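Local coordinates for DHHA1 domain protein (Clostridium perfringens, PDB 3KEW) that binds zinc and probably acts, like the editing domain of alanyl-tRNA synthetase, to remove wrongly attached amino acids from tRNA, at residues A[4-9]-A[34-39]; A[28-33]-A[74-79]; A[56-61]-A[70-75]; A[125-130]-A[220-225]. One frame throughout, in Å; residues are numbered along the deposited sequence.

Contact 1 of 4, residues A[4-9]-A[34-39]; sequences TKLYYE and LDQTAF
Leu6, Thr4 and Tyr7 make up most of one side of this contact, and each meets the run from Asp35 to Phe39 differently. Leu6 donates its backbone N to Thr37 O at 2.7 Å, and that same oxygen lies 3.3 Å from Leu6 CB. Chi1 of -70° sets Leu6 CG anti to the carbonyl carbon, and from there CD1 comes to 4.0 Å from Gln36 CG, while Leu6 CB also packs on Ala38 CB. Thr4 and Gln36 lie side by side and point the same way, their CB atoms 3.6 Å apart; the Gln36 amide goes on to bond Lys17 O. Backbone bonds hold Thr4 as well: its N donates to Asp35 O at 3.1 Å, nearly straight at 170°, and its O accepts from Thr37 N at 3.0 Å. Tyr7 brings ring atom CE1 to 3.1 Å from Phe39 O, with Ala38 C at the ring edge. Thr37 OG1 accepts from Phe39 N (3.1 Å), forming an ST turn, and also pairs with His70 NE2. Together with directions only 16° apart, the bonding pattern identifies a minimal two-stranded parallel sheet, 4-5 beside 36-37, resting against the beta barrel.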
loop_
_atom_site.group_PDB
_atom_site.type_symbol
_atom_site.label_atom_id
_atom_site.label_comp_id
_atom_site.label_asym_id
_atom_site.label_seq_id
_atom_site.Cartn_x
_atom_site.Cartn_y
_atom_site.Cartn_z
ATOM N N THR A 4 10.336 -14.125 8.370
ATOM C CA THR A 4 10.425 -12.658 8.356
ATOM C C THR A 4 9.739 -11.950 7.166
ATOM O O THR A 4 9.948 -12.312 6.005
ATOM C CB THR A 4 11.903 -12.217 8.504
ATOM O OG1 THR A 4 12.349 -12.496 9.835
ATOM C CG2 THR A 4 12.073 -10.746 8.242
ATOM N N LYS A 5 8.924 -10.939 7.480
ATOM C CA LYS A 5 8.323 -10.068 6.462
ATOM C C LYS A 5 8.906 -8.649 6.536
ATOM O O LYS A 5 8.443 -7.798 7.307
ATOM C CB LYS A 5 6.789 -10.094 6.544
ATOM C CG LYS A 5 6.245 -11.524 6.486
ATOM C CD LYS A 5 4.734 -11.639 6.428
ATOM C CE LYS A 5 4.042 -11.252 7.716
ATOM N NZ LYS A 5 2.597 -11.610 7.616
ATOM N N LEU A 6 9.923 -8.422 5.709
ATOM C CA LEU A 6 10.728 -7.192 5.724
ATOM C C LEU A 6 9.967 -5.927 5.332
ATOM O O LEU A 6 10.244 -4.850 5.866
ATOM C CB LEU A 6 11.978 -7.364 4.849
ATOM C CG LEU A 6 13.060 -8.318 5.386
ATOM C CD1 LEU A 6 14.102 -8.620 4.327
ATOM C CD2 LEU A 6 13.723 -7.746 6.642
ATOM N N TYR A 7 8.991 -6.081 4.434
ATOM C CA TYR A 7 8.137 -4.984 3.958
ATOM C C TYR A 7 7.384 -4.241 5.061
ATOM O O TYR A 7 7.043 -3.072 4.894
ATOM C CB TYR A 7 7.180 -5.462 2.849
ATOM C CG TYR A 7 6.359 -6.706 3.138
ATOM C CD1 TYR A 7 6.744 -7.953 2.638
ATOM C CD2 TYR A 7 5.178 -6.630 3.882
ATOM C CE1 TYR A 7 5.990 -9.091 2.894
ATOM C CE2 TYR A 7 4.428 -7.756 4.144
ATOM C CZ TYR A 7 4.836 -8.981 3.650
ATOM O OH TYR A 7 4.069 -10.092 3.902
ATOM N N TYR A 8 7.116 -4.922 6.175
ATOM C CA TYR A 8 6.510 -4.294 7.349
ATOM C C TYR A 8 7.538 -3.798 8.379
ATOM O O TYR A 8 7.163 -3.195 9.384
ATOM C CB TYR A 8 5.531 -5.250 8.037
ATOM C CG TYR A 8 4.180 -5.428 7.364
ATOM C CD1 TYR A 8 3.511 -6.657 7.433
ATOM C CD2 TYR A 8 3.565 -4.379 6.662
ATOM C CE1 TYR A 8 2.260 -6.840 6.835
ATOM C CE2 TYR A 8 2.309 -4.554 6.044
ATOM C CZ TYR A 8 1.668 -5.788 6.135
ATOM O OH TYR A 8 0.438 -5.980 5.540
ATOM N N GLU A 9 8.823 -4.062 8.136
ATOM C CA GLU A 9 9.891 -3.606 9.029
ATOM C C GLU A 9 10.557 -2.344 8.484
ATOM O O GLU A 9 10.739 -1.361 9.210
ATOM C CB GLU A 9 10.933 -4.715 9.263
ATOM C CG GLU A 9 10.397 -5.977 9.973
ATOM C CD GLU A 9 9.647 -5.665 11.259
ATOM O OE1 GLU A 9 10.176 -4.907 12.100
ATOM O OE2 GLU A 9 8.518 -6.180 11.424
ATOM N N LEU A 34 10.814 -18.302 1.420
ATOM C CA LEU A 34 12.094 -17.679 1.787
ATOM C C LEU A 34 12.168 -17.495 3.299
ATOM O O LEU A 34 11.130 -17.405 3.961
ATOM C CB LEU A 34 12.252 -16.320 1.102
ATOM C CG LEU A 34 13.072 -16.132 -0.181
ATOM C CD1 LEU A 34 12.873 -17.227 -1.211
ATOM C CD2 LEU A 34 12.736 -14.781 -0.793
ATOM N N ASP A 35 13.390 -17.465 3.840
ATOM C CA ASP A 35 13.595 -17.235 5.275
ATOM C C ASP A 35 13.139 -15.828 5.683
ATOM O O ASP A 35 12.523 -15.644 6.739
ATOM C CB ASP A 35 15.054 -17.516 5.691
ATOM C CG ASP A 35 16.068 -16.502 5.122
ATOM O OD1 ASP A 35 16.844 -15.943 5.923
ATOM O OD2 ASP A 35 16.104 -16.264 3.895
ATOM N N GLN A 36 13.427 -14.857 4.816
ATOM C CA GLN A 36 12.993 -13.465 4.971
ATOM C C GLN A 36 12.638 -12.904 3.603
ATOM O O GLN A 36 13.294 -13.218 2.611
ATOM C CB GLN A 36 14.079 -12.613 5.650
ATOM C CG GLN A 36 15.376 -12.395 4.870
ATOM C CD GLN A 36 16.443 -11.697 5.697
ATOM O OE1 GLN A 36 16.160 -11.120 6.749
ATOM N NE2 GLN A 36 17.679 -11.756 5.227
ATOM N N THR A 37 11.591 -12.090 3.539
ATOM C CA THR A 37 11.207 -11.506 2.256
ATOM C C THR A 37 10.767 -10.043 2.351
ATOM O O THR A 37 10.135 -9.622 3.324
ATOM C CB THR A 37 10.184 -12.394 1.481
ATOM O OG1 THR A 37 10.053 -11.920 0.136
ATOM C CG2 THR A 37 8.817 -12.430 2.168
ATOM N N ALA A 38 11.145 -9.276 1.339
ATOM C CA ALA A 38 10.660 -7.914 1.161
ATOM C C ALA A 38 9.617 -7.858 0.042
ATOM O O ALA A 38 9.168 -6.779 -0.332
ATOM C CB ALA A 38 11.834 -6.961 0.862
ATOM N N PHE A 39 9.242 -9.021 -0.501
ATOM C CA PHE A 39 8.185 -9.097 -1.516
ATOM C C PHE A 39 6.821 -9.042 -0.829
ATOM O O PHE A 39 6.458 -9.956 -0.076
ATOM C CB PHE A 39 8.307 -10.367 -2.382
ATOM C CG PHE A 39 9.507 -10.375 -3.314
ATOM C CD1 PHE A 39 9.386 -9.940 -4.634
ATOM C CD2 PHE A 39 10.749 -10.826 -2.877
ATOM C CE1 PHE A 39 10.488 -9.920 -5.493
ATOM C CE2 PHE A 39 11.858 -10.831 -3.735
ATOM C CZ PHE A 39 11.727 -10.369 -5.045
HETATM O O HOH W 1 9.337 -15.360 4.497
#

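Contact 2 of 4, residues A[28-33]-A[74-79]; sequences GKFHVL and KEPKKL
Phe30, with a smaller share from Val32, packs against Lys74, Glu75 and Pro76 in an essentially apolar contact between barrel strand 29-34 and the loop that follows strand 67-72. The evidence is the Phe30 ring, which has the largest area buried here. Glu75 CA stands over one face of it, 3.8 Å from the centroid and 15° off the normal, the geometry of a CH-pi interaction. The Glu75 side chain then runs outward across the ring: CB lies 3.7 Å from Phe30 CZ and CG 3.7 Å from Phe30 CE2. Its CG is anti to the backbone N (chi1 -167°) and the chain beyond is extended, with the carboxylate plane turned 35° from the ring. One residue earlier, Lys74 O approaches Phe30 CD1 obliquely at 3.5 Å. Pro76 closes the row, its CD 4.1 Å from Phe30 CB and its CG 4.4 Å from Val32 CG1. Phe30 also touches Val23 and Glu25 of strand 15-26, and Pro76 touches Ile20 of that strand, so strand 15-26 borders both the ring and the loop. With no polar bond joining the two segments, the chemistry implies attachment by shape and dispersion: what Glu75 offers the aromatic face is its backbone CA and methylenes, while its carboxylate makes at most a marginal approach to the ring.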
loop_
_atom_site.group_PDB
_atom_site.type_symbol
_atom_site.label_atom_id
_atom_site.label_comp_id
_atom_site.label_asym_id
_atom_site.label_seq_id
_atom_site.Cartn_x
_atom_site.Cartn_y
_atom_site.Cartn_z
ATOM N N GLY A 28 4.903 -26.154 -14.379
ATOM C CA GLY A 28 5.795 -25.247 -15.105
ATOM C C GLY A 28 6.510 -24.208 -14.260
ATOM O O GLY A 28 7.568 -23.714 -14.650
ATOM N N LYS A 29 5.932 -23.891 -13.101
ATOM C CA LYS A 29 6.413 -22.816 -12.229
ATOM C C LYS A 29 6.862 -23.336 -10.862
ATOM O O LYS A 29 6.360 -24.354 -10.374
ATOM C CB LYS A 29 5.321 -21.758 -12.043
ATOM C CG LYS A 29 4.883 -21.059 -13.328
ATOM C CD LYS A 29 3.482 -20.486 -13.181
ATOM C CE LYS A 29 2.858 -20.175 -14.531
ATOM N NZ LYS A 29 1.388 -19.949 -14.417
ATOM N N PHE A 30 7.791 -22.611 -10.245
ATOM C CA PHE A 30 8.413 -23.041 -8.995
ATOM C C PHE A 30 8.063 -22.120 -7.830
ATOM O O PHE A 30 8.576 -21.004 -7.718
ATOM C CB PHE A 30 9.929 -23.198 -9.176
ATOM C CG PHE A 30 10.305 -24.285 -10.151
ATOM C CD1 PHE A 30 10.397 -24.019 -11.521
ATOM C CD2 PHE A 30 10.542 -25.585 -9.705
ATOM C CE1 PHE A 30 10.726 -25.025 -12.426
ATOM C CE2 PHE A 30 10.880 -26.597 -10.602
ATOM C CZ PHE A 30 10.967 -26.316 -11.964
ATOM N N HIS A 31 7.162 -22.606 -6.981
ATOM C CA HIS A 31 6.663 -21.853 -5.833
ATOM C C HIS A 31 7.639 -21.986 -4.664
ATOM O O HIS A 31 7.766 -23.066 -4.082
ATOM C CB HIS A 31 5.277 -22.365 -5.419
ATOM C CG HIS A 31 4.191 -22.087 -6.417
ATOM N ND1 HIS A 31 2.922 -21.707 -6.037
ATOM C CD2 HIS A 31 4.177 -22.142 -7.772
ATOM C CE1 HIS A 31 2.174 -21.538 -7.114
ATOM N NE2 HIS A 31 2.912 -21.791 -8.180
ATOM N N VAL A 32 8.330 -20.897 -4.324
ATOM C CA VAL A 32 9.331 -20.940 -3.248
ATOM C C VAL A 32 8.979 -20.135 -1.990
ATOM O O VAL A 32 8.332 -19.083 -2.053
ATOM C CB VAL A 32 10.779 -20.574 -3.735
ATOM C CG1 VAL A 32 11.207 -21.448 -4.914
ATOM C CG2 VAL A 32 10.916 -19.085 -4.080
ATOM N N LEU A 33 9.406 -20.659 -0.846
ATOM C CA LEU A 33 9.324 -19.948 0.421
ATOM C C LEU A 33 10.728 -19.430 0.713
ATOM O O LEU A 33 11.714 -20.041 0.279
ATOM C CB LEU A 33 8.864 -20.891 1.534
ATOM C CG LEU A 33 7.693 -20.459 2.417
ATOM C CD1 LEU A 33 7.154 -21.646 3.198
ATOM C CD2 LEU A 33 8.080 -19.324 3.359
ATOM N N LYS A 74 11.744 -20.128 -13.473
ATOM C CA LYS A 74 12.759 -21.161 -13.684
ATOM C C LYS A 74 13.107 -21.893 -12.390
ATOM O O LYS A 74 12.776 -21.437 -11.291
ATOM C CB LYS A 74 14.016 -20.577 -14.342
ATOM C CG LYS A 74 13.811 -20.169 -15.790
ATOM C CD LYS A 74 15.009 -19.438 -16.346
ATOM C CE LYS A 74 14.739 -19.002 -17.778
ATOM N NZ LYS A 74 15.948 -18.440 -18.444
ATOM N N GLU A 75 13.761 -23.042 -12.538
ATOM C CA GLU A 75 14.148 -23.864 -11.400
ATOM C C GLU A 75 15.341 -23.259 -10.664
ATOM O O GLU A 75 16.354 -22.929 -11.293
ATOM C CB GLU A 75 14.475 -25.288 -11.849
ATOM C CG GLU A 75 14.583 -26.277 -10.691
ATOM C CD GLU A 75 14.871 -27.697 -11.140
ATOM O OE1 GLU A 75 14.335 -28.629 -10.503
ATOM O OE2 GLU A 75 15.631 -27.882 -12.117
ATOM N N PRO A 76 15.209 -23.083 -9.334
ATOM C CA PRO A 76 16.337 -22.677 -8.500
ATOM C C PRO A 76 17.440 -23.731 -8.500
ATOM O O PRO A 76 17.149 -24.929 -8.488
ATOM C CB PRO A 76 15.723 -22.559 -7.102
ATOM C CG PRO A 76 14.457 -23.335 -7.151
ATOM C CD PRO A 76 13.967 -23.223 -8.551
ATOM N N LYS A 77 18.690 -23.277 -8.545
ATOM C CA LYS A 77 19.842 -24.164 -8.409
ATOM C C LYS A 77 20.462 -23.920 -7.036
ATOM O O LYS A 77 20.269 -24.718 -6.111
ATOM C CB LYS A 77 20.849 -23.942 -9.548
ATOM C CG LYS A 77 20.602 -24.810 -10.794
ATOM C CD LYS A 77 19.438 -24.322 -11.653
ATOM C CE LYS A 77 18.714 -25.475 -12.351
ATOM N NZ LYS A 77 19.434 -25.991 -13.555
ATOM N N LYS A 78 21.176 -22.803 -6.912
ATOM C CA LYS A 78 21.677 -22.308 -5.630
ATOM C C LYS A 78 20.495 -21.889 -4.751
ATOM O O LYS A 78 19.499 -21.356 -5.253
ATOM C CB LYS A 78 22.621 -21.127 -5.868
ATOM C CG LYS A 78 23.387 -20.651 -4.641
ATOM C CD LYS A 78 24.438 -19.624 -5.031
ATOM C CE LYS A 78 25.091 -18.985 -3.808
ATOM N NZ LYS A 78 25.822 -19.971 -2.961
ATOM N N LEU A 79 20.584 -22.151 -3.450
ATOM C CA LEU A 79 19.483 -21.792 -2.555
ATOM C C LEU A 79 19.843 -21.034 -1.267
ATOM O O LEU A 79 18.954 -20.658 -0.513
ATOM C CB LEU A 79 18.556 -22.988 -2.286
ATOM C CG LEU A 79 19.012 -24.410 -2.595
ATOM C CD1 LEU A 79 19.206 -25.202 -1.316
ATOM C CD2 LEU A 79 18.002 -25.077 -3.513
#

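Contact 3 of 4, residues A[56-61]-A[70-75]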
loop_
_atom_site.group_PDB
_atom_site.type_symbol
_atom_site.label_atom_id
_atom_site.label_comp_id
_atom_site.label_asym_id
_atom_site.label_seq_id
_atom_site.Cartn_x
_atom_site.Cartn_y
_atom_site.Cartn_z
ATOM N N ILE A 56 16.382 -15.066 -11.245
ATOM C CA ILE A 56 15.196 -15.736 -11.782
ATOM C C ILE A 56 13.986 -14.861 -11.492
ATOM O O ILE A 56 13.771 -14.464 -10.339
ATOM C CB ILE A 56 14.980 -17.141 -11.157
ATOM C CG1 ILE A 56 16.277 -17.968 -11.176
ATOM C CG2 ILE A 56 13.843 -17.878 -11.868
ATOM C CD1 ILE A 56 16.311 -19.108 -10.146
ATOM N N LYS A 57 13.199 -14.555 -12.524
ATOM C CA LYS A 57 12.084 -13.619 -12.351
ATOM C C LYS A 57 10.916 -14.149 -11.533
ATOM O O LYS A 57 10.410 -15.248 -11.765
ATOM C CB LYS A 57 11.629 -12.944 -13.659
ATOM C CG LYS A 57 11.742 -13.753 -14.928
ATOM C CD LYS A 57 12.251 -12.887 -16.103
ATOM C CE LYS A 57 11.258 -11.806 -16.548
ATOM N NZ LYS A 57 10.118 -12.340 -17.344
ATOM N N VAL A 58 10.533 -13.345 -10.543
ATOM C CA VAL A 58 9.369 -13.595 -9.710
ATOM C C VAL A 58 8.136 -13.110 -10.476
ATOM O O VAL A 58 8.037 -11.929 -10.833
ATOM C CB VAL A 58 9.480 -12.853 -8.348
ATOM C CG1 VAL A 58 8.372 -13.288 -7.418
ATOM C CG2 VAL A 58 10.839 -13.096 -7.700
ATOM N N LEU A 59 7.206 -14.029 -10.727
ATOM C CA LEU A 59 6.040 -13.761 -11.565
ATOM C C LEU A 59 4.797 -13.459 -10.752
ATOM O O LEU A 59 3.863 -12.823 -11.245
ATOM C CB LEU A 59 5.737 -14.960 -12.461
ATOM C CG LEU A 59 6.810 -15.505 -13.391
ATOM C CD1 LEU A 59 6.240 -16.726 -14.084
ATOM C CD2 LEU A 59 7.257 -14.449 -14.394
ATOM N N ASP A 60 4.778 -13.949 -9.521
ATOM C CA ASP A 60 3.634 -13.788 -8.636
ATOM C C ASP A 60 4.102 -13.948 -7.204
ATOM O O ASP A 60 5.049 -14.695 -6.928
ATOM C CB ASP A 60 2.547 -14.831 -8.950
ATOM C CG ASP A 60 1.225 -14.542 -8.250
ATOM O OD1 ASP A 60 0.870 -13.349 -8.081
ATOM O OD2 ASP A 60 0.536 -15.517 -7.871
ATOM N N VAL A 61 3.465 -13.213 -6.302
ATOM C CA VAL A 61 3.695 -13.364 -4.876
ATOM C C VAL A 61 2.324 -13.422 -4.224
ATOM O O VAL A 61 1.455 -12.595 -4.511
ATOM C CB VAL A 61 4.536 -12.204 -4.265
ATOM C CG1 VAL A 61 4.830 -12.479 -2.810
ATOM C CG2 VAL A 61 5.847 -12.028 -4.987
ATOM N N HIS A 70 6.658 -17.281 -3.453
ATOM C CA HIS A 70 7.157 -16.614 -4.643
ATOM C C HIS A 70 7.118 -17.586 -5.814
ATOM O O HIS A 70 7.711 -18.667 -5.755
ATOM C CB HIS A 70 8.593 -16.115 -4.411
ATOM C CG HIS A 70 8.754 -15.281 -3.174
ATOM N ND1 HIS A 70 8.636 -15.799 -1.901
ATOM C CD2 HIS A 70 9.018 -13.961 -3.016
ATOM C CE1 HIS A 70 8.814 -14.835 -1.013
ATOM N NE2 HIS A 70 9.051 -13.711 -1.665
ATOM N N VAL A 71 6.413 -17.199 -6.874
ATOM C CA VAL A 71 6.311 -18.022 -8.073
ATOM C C VAL A 71 7.446 -17.662 -9.033
ATOM O O VAL A 71 7.486 -16.562 -9.585
ATOM C CB VAL A 71 4.911 -17.897 -8.736
ATOM C CG1 VAL A 71 4.841 -18.705 -10.021
ATOM C CG2 VAL A 71 3.828 -18.359 -7.771
ATOM N N LEU A 72 8.382 -18.592 -9.199
ATOM C CA LEU A 72 9.549 -18.377 -10.047
ATOM C C LEU A 72 9.353 -19.062 -11.391
ATOM O O LEU A 72 8.810 -20.171 -11.444
ATOM C CB LEU A 72 10.818 -18.915 -9.367
ATOM C CG LEU A 72 11.258 -18.392 -7.993
ATOM C CD1 LEU A 72 12.562 -19.057 -7.584
ATOM C CD2 LEU A 72 11.418 -16.882 -7.984
ATOM N N GLU A 73 9.798 -18.421 -12.474
ATOM C CA GLU A 73 9.602 -19.001 -13.812
ATOM C C GLU A 73 10.599 -20.115 -14.155
ATOM O O GLU A 73 10.326 -20.945 -15.022
ATOM C CB GLU A 73 9.551 -17.926 -14.913
ATOM C CG GLU A 73 10.883 -17.449 -15.463
ATOM C CD GLU A 73 10.745 -16.662 -16.764
ATOM O OE1 GLU A 73 11.778 -16.191 -17.287
ATOM O OE2 GLU A 73 9.610 -16.509 -17.268
ATOM N N LYS A 74 11.744 -20.128 -13.473
ATOM C CA LYS A 74 12.759 -21.161 -13.684
ATOM C C LYS A 74 13.107 -21.893 -12.390
ATOM O O LYS A 74 12.776 -21.437 -11.291
ATOM C CB LYS A 74 14.016 -20.577 -14.342
ATOM C CG LYS A 74 13.811 -20.169 -15.790
ATOM C CD LYS A 74 15.009 -19.438 -16.346
ATOM C CE LYS A 74 14.739 -19.002 -17.778
ATOM N NZ LYS A 74 15.948 -18.440 -18.444
ATOM N N GLU A 75 13.761 -23.042 -12.538
ATOM C CA GLU A 75 14.148 -23.864 -11.400
ATOM C C GLU A 75 15.341 -23.259 -10.664
ATOM O O GLU A 75 16.354 -22.929 -11.293
ATOM C CB GLU A 75 14.475 -25.288 -11.849
ATOM C CG GLU A 75 14.583 -26.277 -10.691
ATOM C CD GLU A 75 14.871 -27.697 -11.140
ATOM O OE1 GLU A 75 14.335 -28.629 -10.503
ATOM O OE2 GLU A 75 15.631 -27.882 -12.117
HETATM O O HOH W 2 13.914 -16.290 -15.318
#
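Leu59 N and Val71 O form the straightest bond between these strands, 2.8 Å long with an angle of 179° at the hydrogen. Val71 N in turn donates to Asp60 O at 2.9 Å and 176°, so one residue serves two consecutive partners. Val58 faces Leu72 and Val61 faces His70, which sets Leu59 and Asp60 together opposite Val71: a beta bulge. Asp60 N is buried here without a partner. Beyond the bulge, Glu73 N makes a weak bond to Lys57 O. The Glu73 side chain slants across that of Lys57, OE1 3.4 Å from Lys57 CG, whereas Lys57 NZ stays 4.2 Å from Glu73 OE1, too far for a salt bridge. A water donates to Glu73 OE1 at 2.9 Å. Leu59 crosses Glu73 at about a right angle, CD1 touching Glu73 CB at 3.6 Å. On the face of Val58, Leu72, Val61 and His70, Val58 CG2 meets Leu72 CD2 at 3.8 Å. At the start of strand 56-64, Ile56 CG2 lies 3.7 Å from Lys74 CB. The hairpin of strands 56-64 and 67-72 thus sits in the middle of the barrel's order: strand 29-34 pairs with its second strand, strand 51-53 with its first, and His70 reaches out to Thr37 OG1 while Ile53 packs on Val58, His70 and Leu72.

Contact 4 of 4, residues A[125-130]-A[220-225]; sequences ISTVDI and ATRIEY
Asp129 and Arg222, a non-hydrogen-bonded pair of two antiparallel strands, lie side by side and point the same way, their carboxylate and guanidinium planes only 19° apart. Paired backbone bonds flank them, Val128 with Ile223 and Ile130 with Thr221. Arg222 grips side-on: NE donates to Asp129 OD1 at 2.8 Å, and NH2 to the syn lone pair of Asp129 OD2 at 2.6 Å. A bend at chi3 (-66°) puts NE where it meets OD1. On the same face Thr127 CG2 slants across Glu224, 3.7 Å from its CG; just before the strand, Ile125 meets Glu224 at about a right angle, CG1 3.4 Å from Glu224 OE2. The opposite face is more apolar. Val128 runs alongside Ile223, CG1 to CB 4.0 Å, and Ile130 CG1 meets Ile223 CD1 at 3.8 Å. Ser126 CB stands over one face of the Tyr225 ring toward its rim, 3.5 Å from CZ, while a water links Ser126 OG to Tyr225 O. Helix 88-112 packs on this face, and Tyr225 OH bonds Gln97 O, next to zinc ligand His98. The chemistry thus divides by face: a two-bond salt bridge, probably keeping both groups charged, on one, and mainly hydrophobic packing toward the zinc-bearing helix on the other.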
loop_
_atom_site.group_PDB
_atom_site.type_symbol
_atom_site.label_atom_id
_atom_site.label_comp_id
_atom_site.label_asym_id
_atom_site.label_seq_id
_atom_site.Cartn_x
_atom_site.Cartn_y
_atom_site.Cartn_z
ATOM N N ILE A 125 -5.577 3.435 -13.326
ATOM C CA ILE A 125 -6.175 4.538 -12.569
ATOM C C ILE A 125 -6.548 4.079 -11.157
ATOM O O ILE A 125 -6.612 2.887 -10.890
ATOM C CB ILE A 125 -7.403 5.144 -13.343
ATOM C CG1 ILE A 125 -7.669 6.600 -12.929
ATOM C CG2 ILE A 125 -8.652 4.257 -13.222
ATOM C CD1 ILE A 125 -6.694 7.612 -13.492
ATOM N N SER A 126 -6.762 5.019 -10.243
ATOM C CA SER A 126 -7.236 4.680 -8.912
ATOM C C SER A 126 -8.457 5.524 -8.612
ATOM O O SER A 126 -8.571 6.635 -9.134
ATOM C CB SER A 126 -6.165 4.957 -7.853
ATOM O OG SER A 126 -4.932 4.341 -8.164
ATOM N N THR A 127 -9.366 4.999 -7.790
ATOM C CA THR A 127 -10.534 5.752 -7.344
ATOM C C THR A 127 -10.672 5.798 -5.819
ATOM O O THR A 127 -10.129 4.959 -5.086
ATOM C CB THR A 127 -11.871 5.261 -7.974
ATOM O OG1 THR A 127 -12.091 3.881 -7.648
ATOM C CG2 THR A 127 -11.864 5.407 -9.487
ATOM N N VAL A 128 -11.386 6.816 -5.365
ATOM C CA VAL A 128 -11.840 6.951 -3.982
ATOM C C VAL A 128 -13.310 7.426 -4.052
ATOM O O VAL A 128 -13.653 8.273 -4.890
ATOM C CB VAL A 128 -10.900 7.891 -3.146
ATOM C CG1 VAL A 128 -10.911 9.374 -3.640
ATOM C CG2 VAL A 128 -11.229 7.828 -1.655
ATOM N N ASP A 129 -14.179 6.845 -3.220
ATOM C CA ASP A 129 -15.604 7.204 -3.172
ATOM C C ASP A 129 -15.874 8.048 -1.939
ATOM O O ASP A 129 -15.582 7.621 -0.830
ATOM C CB ASP A 129 -16.498 5.961 -3.106
ATOM C CG ASP A 129 -16.472 5.128 -4.386
ATOM O OD1 ASP A 129 -15.772 5.486 -5.353
ATOM O OD2 ASP A 129 -17.166 4.094 -4.419
ATOM N N ILE A 130 -16.440 9.234 -2.137
ATOM C CA ILE A 130 -16.778 10.123 -1.027
ATOM C C ILE A 130 -18.298 10.171 -0.911
ATOM O O ILE A 130 -18.986 10.285 -1.915
ATOM C CB ILE A 130 -16.209 11.551 -1.249
ATOM C CG1 ILE A 130 -14.715 11.506 -1.627
ATOM C CG2 ILE A 130 -16.431 12.433 -0.030
ATOM C CD1 ILE A 130 -13.771 10.980 -0.543
ATOM N N ALA A 220 -22.651 8.213 -3.672
ATOM C CA ALA A 220 -21.283 8.688 -3.526
ATOM C C ALA A 220 -20.764 9.432 -4.765
ATOM O O ALA A 220 -21.347 9.342 -5.846
ATOM C CB ALA A 220 -20.360 7.490 -3.184
ATOM N N THR A 221 -19.670 10.178 -4.591
ATOM C CA THR A 221 -18.912 10.718 -5.719
ATOM C C THR A 221 -17.650 9.878 -5.896
ATOM O O THR A 221 -16.790 9.860 -5.018
ATOM C CB THR A 221 -18.533 12.212 -5.517
ATOM O OG1 THR A 221 -19.709 12.974 -5.211
ATOM C CG2 THR A 221 -17.890 12.775 -6.774
ATOM N N ARG A 222 -17.574 9.160 -7.013
ATOM C CA ARG A 222 -16.394 8.382 -7.367
ATOM C C ARG A 222 -15.358 9.274 -8.050
ATOM O O ARG A 222 -15.583 9.761 -9.158
ATOM C CB ARG A 222 -16.785 7.221 -8.278
ATOM C CG ARG A 222 -15.613 6.367 -8.759
ATOM C CD ARG A 222 -16.069 4.953 -9.029
ATOM N NE ARG A 222 -16.485 4.293 -7.793
ATOM C CZ ARG A 222 -17.004 3.071 -7.732
ATOM N NH1 ARG A 222 -17.177 2.364 -8.838
ATOM N NH2 ARG A 222 -17.349 2.554 -6.561
ATOM N N ILE A 223 -14.224 9.464 -7.380
ATOM C CA ILE A 223 -13.173 10.383 -7.808
ATOM C C ILE A 223 -11.955 9.628 -8.359
ATOM O O ILE A 223 -11.362 8.837 -7.640
ATOM C CB ILE A 223 -12.744 11.273 -6.610
ATOM C CG1 ILE A 223 -13.938 12.101 -6.114
ATOM C CG2 ILE A 223 -11.574 12.169 -6.979
ATOM C CD1 ILE A 223 -13.625 12.976 -4.940
ATOM N N GLU A 224 -11.603 9.853 -9.628
ATOM C CA GLU A 224 -10.369 9.301 -10.218
ATOM C C GLU A 224 -9.152 10.174 -9.921
ATOM O O GLU A 224 -9.182 11.384 -10.154
ATOM C CB GLU A 224 -10.499 9.147 -11.742
ATOM C CG GLU A 224 -11.145 7.868 -12.196
ATOM C CD GLU A 224 -11.333 7.792 -13.701
ATOM O OE1 GLU A 224 -12.461 7.461 -14.129
ATOM O OE2 GLU A 224 -10.370 8.064 -14.456
ATOM N N TYR A 225 -8.071 9.567 -9.431
ATOM C CA TYR A 225 -6.852 10.324 -9.117
ATOM C C TYR A 225 -5.567 9.627 -9.564
ATOM O O TYR A 225 -5.540 8.413 -9.794
ATOM C CB TYR A 225 -6.775 10.671 -7.611
ATOM C CG TYR A 225 -6.445 9.470 -6.753
ATOM C CD1 TYR A 225 -7.462 8.667 -6.226
ATOM C CD2 TYR A 225 -5.110 9.113 -6.490
ATOM C CE1 TYR A 225 -7.162 7.556 -5.465
ATOM C CE2 TYR A 225 -4.802 7.996 -5.728
ATOM C CZ TYR A 225 -5.833 7.229 -5.220
ATOM O OH TYR A 225 -5.539 6.127 -4.476
HETATM O O HOH W 3 -3.604 6.100 -9.620
#

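From the N terminus, contact 1 closes the first loop, bringing 34-39 back beside 4-9 around strands 15-26 and 29-34. Contact 2 starts inside that loop and ends beyond it, so the two cross; their segments adjoin at Leu33 and Leu34. Contact 3, a short hairpin closure, nests within the span of contact 2 and shares Lys74 and Glu75 with it, while strands 29-34 and 67-72 pair directly. Contacts 1 and 3 also meet, through Thr37 and His70. These three belong to the barrel and its attachments. Contact 4 follows in series, closing a much longer loop in the separate four-stranded sheet; its nearest atoms are about 17 Å from contact 1.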